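Local coordinates for inner membrane lipoprotein SadB (Salmonella enterica, PDB 4C47), which is required for proper surface expression of the trimeric autotransporter adhesin SadA and may take a direct part in its biogenesis, at residues 85-90 with 185-190; 122-127 with 151-156. One frame throughout, in Å; residues are numbered along the deposited sequence.

How the contacts relate
Both contacts lie in the globular C-terminal beta-sandwich domain, beyond the long helix 8-71 that forms the trimeric coiled coil, and their centres are about 10 Å apart. Contact 1 joins the two sheets at one end, where strands 82-86 and 180-186 run out into loops; contact 2 pairs strands 124-130 and 148-153 within the sheet that also holds 180-186. They meet along the shared sheet. Asp186 of contact 1 forms a salt bridge from OD2 to Lys151 NZ of contact 2 at 3.2 Å, and inside the sandwich Ile185 CD1 packs 3.5 Å from Phe125 CE1. Contact 1 reaches other subunits of the trimer, whereas contact 2 is touched by no other chain of the assembly.

Contact 1: 85-90 with 185-190; sequences INNGNI and IDMENV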
loop_
_atom_site.group_PDB
_atom_site.type_symbol
_atom_site.label_atom_id
_atom_site.label_comp_id
_atom_site.label_asym_id
_atom_site.label_seq_id
_atom_site.Cartn_x
_atom_site.Cartn_y
_atom_site.Cartn_z
ATOM N N ILE A 85 -3.853 1.970 22.177
ATOM C CA ILE A 85 -3.544 2.982 21.175
ATOM C C ILE A 85 -2.037 3.020 20.945
ATOM O O ILE A 85 -1.264 3.253 21.873
ATOM C CB ILE A 85 -4.014 4.384 21.601
ATOM C CG1 ILE A 85 -5.495 4.372 21.976
ATOM C CG2 ILE A 85 -3.750 5.384 20.489
ATOM C CD1 ILE A 85 -5.988 5.706 22.522
ATOM N N ASN A 86 -1.620 2.790 19.706
ATOM C CA ASN A 86 -0.200 2.735 19.372
ATOM C C ASN A 86 0.037 3.290 17.974
ATOM O O ASN A 86 -0.443 2.728 16.989
ATOM C CB ASN A 86 0.315 1.292 19.485
ATOM C CG ASN A 86 1.829 1.183 19.326
ATOM O OD1 ASN A 86 2.451 1.928 18.566
ATOM N ND2 ASN A 86 2.423 0.242 20.043
ATOM N N ASN A 87 0.779 4.391 17.893
ATOM C CA ASN A 87 1.045 5.042 16.613
ATOM C C ASN A 87 2.472 4.839 16.113
ATOM O O ASN A 87 2.902 5.483 15.154
ATOM C CB ASN A 87 0.715 6.536 16.683
ATOM C CG ASN A 87 1.531 7.275 17.736
ATOM O OD1 ASN A 87 2.432 6.711 18.359
ATOM N ND2 ASN A 87 1.218 8.552 17.932
ATOM N N GLY A 88 3.206 3.951 16.772
ATOM C CA GLY A 88 4.577 3.679 16.388
ATOM C C GLY A 88 5.586 4.448 17.220
ATOM O O GLY A 88 6.783 4.173 17.168
ATOM N N ASN A 89 5.103 5.419 17.989
ATOM C CA ASN A 89 5.973 6.228 18.835
ATOM C C ASN A 89 5.550 6.180 20.293
ATOM O O ASN A 89 6.376 5.999 21.185
ATOM C CB ASN A 89 5.994 7.681 18.361
ATOM C CG ASN A 89 6.559 7.834 16.967
ATOM O OD1 ASN A 89 7.267 6.960 16.471
ATOM N ND2 ASN A 89 6.257 8.959 16.327
ATOM N N ILE A 90 4.256 6.362 20.525
ATOM C CA ILE A 90 3.704 6.319 21.868
ATOM C C ILE A 90 2.707 5.172 21.996
ATOM O O ILE A 90 1.829 5.002 21.151
ATOM C CB ILE A 90 3.028 7.656 22.239
ATOM C CG1 ILE A 90 4.086 8.734 22.466
ATOM C CG2 ILE A 90 2.177 7.504 23.483
ATOM C CD1 ILE A 90 3.518 10.059 22.909
ATOM N N ILE A 185 -3.982 9.682 18.607
ATOM C CA ILE A 185 -3.059 10.552 19.326
ATOM C C ILE A 185 -2.550 11.714 18.474
ATOM O O ILE A 185 -1.999 11.510 17.392
ATOM C CB ILE A 185 -1.833 9.765 19.833
ATOM C CG1 ILE A 185 -2.259 8.673 20.809
ATOM C CG2 ILE A 185 -0.836 10.700 20.499
ATOM C CD1 ILE A 185 -2.890 9.209 22.062
ATOM N N ASP A 186 -2.731 12.933 18.972
ATOM C CA ASP A 186 -2.095 14.100 18.376
ATOM C C ASP A 186 -0.771 14.338 19.097
ATOM O O ASP A 186 -0.724 14.389 20.327
ATOM C CB ASP A 186 -3.000 15.329 18.475
ATOM C CG ASP A 186 -2.585 16.440 17.524
ATOM O OD1 ASP A 186 -1.374 16.734 17.433
ATOM O OD2 ASP A 186 -3.473 17.016 16.861
ATOM N N MET A 187 0.298 14.484 18.320
ATOM C CA MET A 187 1.654 14.473 18.858
ATOM C C MET A 187 2.345 15.831 18.815
ATOM O O MET A 187 3.539 15.929 19.091
ATOM C CB MET A 187 2.499 13.452 18.097
ATOM C CG MET A 187 1.991 12.032 18.217
ATOM S SD MET A 187 2.890 11.116 19.476
ATOM C CE MET A 187 4.478 10.949 18.676
ATOM N N GLU A 188 1.589 16.871 18.477
ATOM C CA GLU A 188 2.142 18.210 18.285
ATOM C C GLU A 188 2.899 18.756 19.499
ATOM O O GLU A 188 4.045 19.188 19.375
ATOM C CB GLU A 188 1.040 19.188 17.869
ATOM N N ASN A 189 2.263 18.730 20.666
ATOM C CA ASN A 189 2.853 19.316 21.868
ATOM C C ASN A 189 3.275 18.292 22.920
ATOM O O ASN A 189 3.350 18.606 24.109
ATOM C CB ASN A 189 1.889 20.330 22.486
ATOM C CG ASN A 189 1.514 21.437 21.522
ATOM O OD1 ASN A 189 2.339 21.890 20.728
ATOM N ND2 ASN A 189 0.262 21.875 21.581
ATOM N N VAL A 190 3.553 17.072 22.473
ATOM C CA VAL A 190 3.984 15.994 23.356
ATOM C C VAL A 190 5.391 16.246 23.897
ATOM O O VAL A 190 6.283 16.655 23.155
ATOM C CB VAL A 190 3.937 14.636 22.621
ATOM C CG1 VAL A 190 4.700 13.567 23.389
ATOM C CG2 VAL A 190 2.499 14.212 22.389
HETATM O O HOH W 1 -0.801 9.491 16.302
#
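Asn87 and Met187 point their side chains at each other, tip to tip, and the polar part of the contact runs through the amide of Asn87. Asn87 ND2 gives a weak hydrogen bond to Met187 SD at 3.4 Å and a second one to a water 2.8 Å away. That water donates in turn to Ile185 O, bridging the two segments. The other end of the amide serves its own loop: OD1 accepts from Asn89 N and, in the carbonyl plane and almost straight (175°), from Ile90 N. The two OD1 bonds make an Asx turn (Asn89 N) and an Asx motif (Ile90 N), set in the loop that leads from strand 82-86 to strand 91-102 at one end of the beta-sandwich. With both bonds holding OD1, ND2 is left facing 185-190.

Among the apolar contacts, Ile85 CG2 meets Ile185 CG1 at 3.6 Å on the strands themselves, joining 82-86 to 180-186; the others join the loops that follow. Ile90 CD1 touches both Met187 SD, 3.6 Å away, and Val190 CG1 at 3.7 Å. The turn at chi3 (-70°) brings Met187 CE to 3.6 Å from Asn89 CB. On the trimer side, Asn89 packs on Ile84 of the second subunit.

Contact 2: 122-127 with 151-156; sequences NLAFNM and KMDSTI
Two backbone bonds of 2.9 Å, Phe125 N to Met152 O and Met152 N to Phe125 O, make these residues an antiparallel hydrogen-bonded pair. On the sandwich-interior face the two side chains stand next to each other, and Met152 SD lies 5.4 Å from the centroid of the Phe125 ring, an oblique Met-aromatic contact. Met127 curls in from Phe125's strand: a bend at chi3 (-52°) brings Met127 CE to 3.8 Å from Met152 CB. Beyond the paired strands, Leu123 O receives two bonds from Ser154, one from OG at 2.9 Å, with the hydroxyl oxygen tilted from the carbonyl plane, and a weak one from the backbone N. Ser154 OG stands between its own N and carbonyl carbon (chi1 88°), which sets it beside Leu123 O and 3.9 Å from Phe125 CE2.

The opposite face carries Ala124, Asn126, Lys151 and Asp153. Asn126 and Lys151 lie side by side, pointing the same way, and Lys151 NZ donates in plane to a lone pair of Asn126 OD1 at 3.2 Å. The turn at chi4 (-62°) sets NZ beside that oxygen, while Ala124 CB sits 3.7 Å from Asp153 OD1.

Further out, strand 180-186 flanks 124-130 on its other edge. From it, Asp186 forms a salt bridge with Lys151 NZ across the intervening strand, and Ile183 and Ile185 touch the Phe125 side chain. The opposing sheet supplies Leu92 against that side chain and Val166 and Leu168 against Met152.

The chemistry is thus divided by face: the two segments put thioethers and an aromatic ring on the interior face, while on the outer face one ammonium group links three adjacent strands through an amide and a carboxylate, whose negative charge would favour the protonated lysine.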
loop_
_atom_site.group_PDB
_atom_site.type_symbol
_atom_site.label_atom_id
_atom_site.label_comp_id
_atom_site.label_asym_id
_atom_site.label_seq_id
_atom_site.Cartn_x
_atom_site.Cartn_y
_atom_site.Cartn_z
ATOM N N ASN A 122 1.191 16.283 28.097
ATOM C CA ASN A 122 0.545 17.154 27.122
ATOM C C ASN A 122 0.113 16.428 25.853
ATOM O O ASN A 122 0.316 16.921 24.742
ATOM C CB ASN A 122 1.442 18.348 26.785
ATOM C CG ASN A 122 1.905 19.091 28.024
ATOM O OD1 ASN A 122 1.275 19.009 29.079
ATOM N ND2 ASN A 122 3.011 19.819 27.903
ATOM N N LEU A 123 -0.472 15.249 26.035
ATOM C CA LEU A 123 -1.053 14.494 24.939
ATOM C C LEU A 123 -2.387 15.116 24.547
ATOM O O LEU A 123 -3.115 15.628 25.396
ATOM C CB LEU A 123 -1.271 13.035 25.349
ATOM C CG LEU A 123 -0.096 12.059 25.257
ATOM C CD1 LEU A 123 -0.429 10.757 25.963
ATOM C CD2 LEU A 123 0.258 11.789 23.807
ATOM N N ALA A 124 -2.697 15.074 23.257
ATOM C CA ALA A 124 -4.005 15.489 22.770
ATOM C C ALA A 124 -4.668 14.305 22.073
ATOM O O ALA A 124 -3.991 13.488 21.447
ATOM C CB ALA A 124 -3.875 16.671 21.825
ATOM N N PHE A 125 -5.986 14.204 22.185
ATOM C CA PHE A 125 -6.690 13.061 21.620
ATOM C C PHE A 125 -7.680 13.473 20.539
ATOM O O PHE A 125 -8.573 14.279 20.782
ATOM C CB PHE A 125 -7.414 12.283 22.722
ATOM C CG PHE A 125 -6.507 11.789 23.812
ATOM C CD1 PHE A 125 -5.845 10.577 23.689
ATOM C CD2 PHE A 125 -6.315 12.538 24.963
ATOM C CE1 PHE A 125 -5.009 10.126 24.694
ATOM C CE2 PHE A 125 -5.483 12.092 25.968
ATOM C CZ PHE A 125 -4.828 10.885 25.834
ATOM N N ASN A 126 -7.519 12.924 19.341
ATOM C CA ASN A 126 -8.528 13.100 18.307
ATOM C C ASN A 126 -9.616 12.058 18.507
ATOM O O ASN A 126 -9.334 10.862 18.547
ATOM C CB ASN A 126 -7.909 12.979 16.914
ATOM C CG ASN A 126 -6.951 14.114 16.604
ATOM O OD1 ASN A 126 -7.110 15.227 17.104
ATOM N ND2 ASN A 126 -5.951 13.838 15.775
ATOM N N MET A 127 -10.858 12.506 18.661
ATOM C CA MET A 127 -11.948 11.581 18.948
ATOM C C MET A 127 -13.146 11.752 18.025
ATOM O O MET A 127 -13.561 12.872 17.722
ATOM C CB MET A 127 -12.390 11.700 20.407
ATOM C CG MET A 127 -11.336 11.262 21.406
ATOM S SD MET A 127 -11.919 11.393 23.100
ATOM C CE MET A 127 -12.492 13.090 23.120
ATOM N N LYS A 151 -11.380 17.418 19.593
ATOM C CA LYS A 151 -10.016 17.204 20.056
ATOM C C LYS A 151 -9.928 17.503 21.546
ATOM O O LYS A 151 -10.186 18.625 21.978
ATOM C CB LYS A 151 -9.029 18.092 19.295
ATOM C CG LYS A 151 -7.568 17.761 19.577
ATOM C CD LYS A 151 -6.652 18.934 19.265
ATOM C CE LYS A 151 -6.784 19.372 17.818
ATOM N NZ LYS A 151 -6.378 18.294 16.876
ATOM N N MET A 152 -9.571 16.492 22.329
ATOM C CA MET A 152 -9.401 16.668 23.763
ATOM C C MET A 152 -7.967 17.046 24.100
ATOM O O MET A 152 -7.057 16.217 24.011
ATOM C CB MET A 152 -9.788 15.401 24.523
ATOM C CG MET A 152 -9.650 15.541 26.028
ATOM S SD MET A 152 -9.887 13.994 26.919
ATOM C CE MET A 152 -9.672 14.551 28.609
ATOM N N ASP A 153 -7.772 18.307 24.471
ATOM C CA ASP A 153 -6.489 18.773 24.974
ATOM C C ASP A 153 -6.364 18.395 26.442
ATOM O O ASP A 153 -7.224 18.737 27.254
ATOM C CB ASP A 153 -6.366 20.290 24.816
ATOM C CG ASP A 153 -5.993 20.701 23.406
ATOM O OD1 ASP A 153 -5.160 20.005 22.783
ATOM O OD2 ASP A 153 -6.530 21.720 22.919
ATOM N N SER A 154 -5.296 17.683 26.781
ATOM C CA SER A 154 -5.065 17.298 28.166
ATOM C C SER A 154 -3.666 17.691 28.613
ATOM O O SER A 154 -2.694 17.527 27.875
ATOM C CB SER A 154 -5.270 15.793 28.353
ATOM O OG SER A 154 -4.076 15.076 28.104
ATOM N N THR A 155 -3.577 18.222 29.826
ATOM C CA THR A 155 -2.293 18.523 30.439
ATOM C C THR A 155 -1.918 17.376 31.364
ATOM O O THR A 155 -1.030 17.505 32.206
ATOM C CB THR A 155 -2.342 19.835 31.240
ATOM O OG1 THR A 155 -3.407 19.774 32.198
ATOM C CG2 THR A 155 -2.571 21.018 30.309
ATOM N N ILE A 156 -2.608 16.252 31.195
ATOM C CA ILE A 156 -2.394 15.071 32.021
ATOM C C ILE A 156 -1.002 14.487 31.808
ATOM O O ILE A 156 -0.583 14.251 30.674
ATOM C CB ILE A 156 -3.436 13.976 31.706
ATOM C CG1 ILE A 156 -4.856 14.551 31.731
ATOM C CG2 ILE A 156 -3.296 12.806 32.669
ATOM C CD1 ILE A 156 -5.253 15.164 33.052
#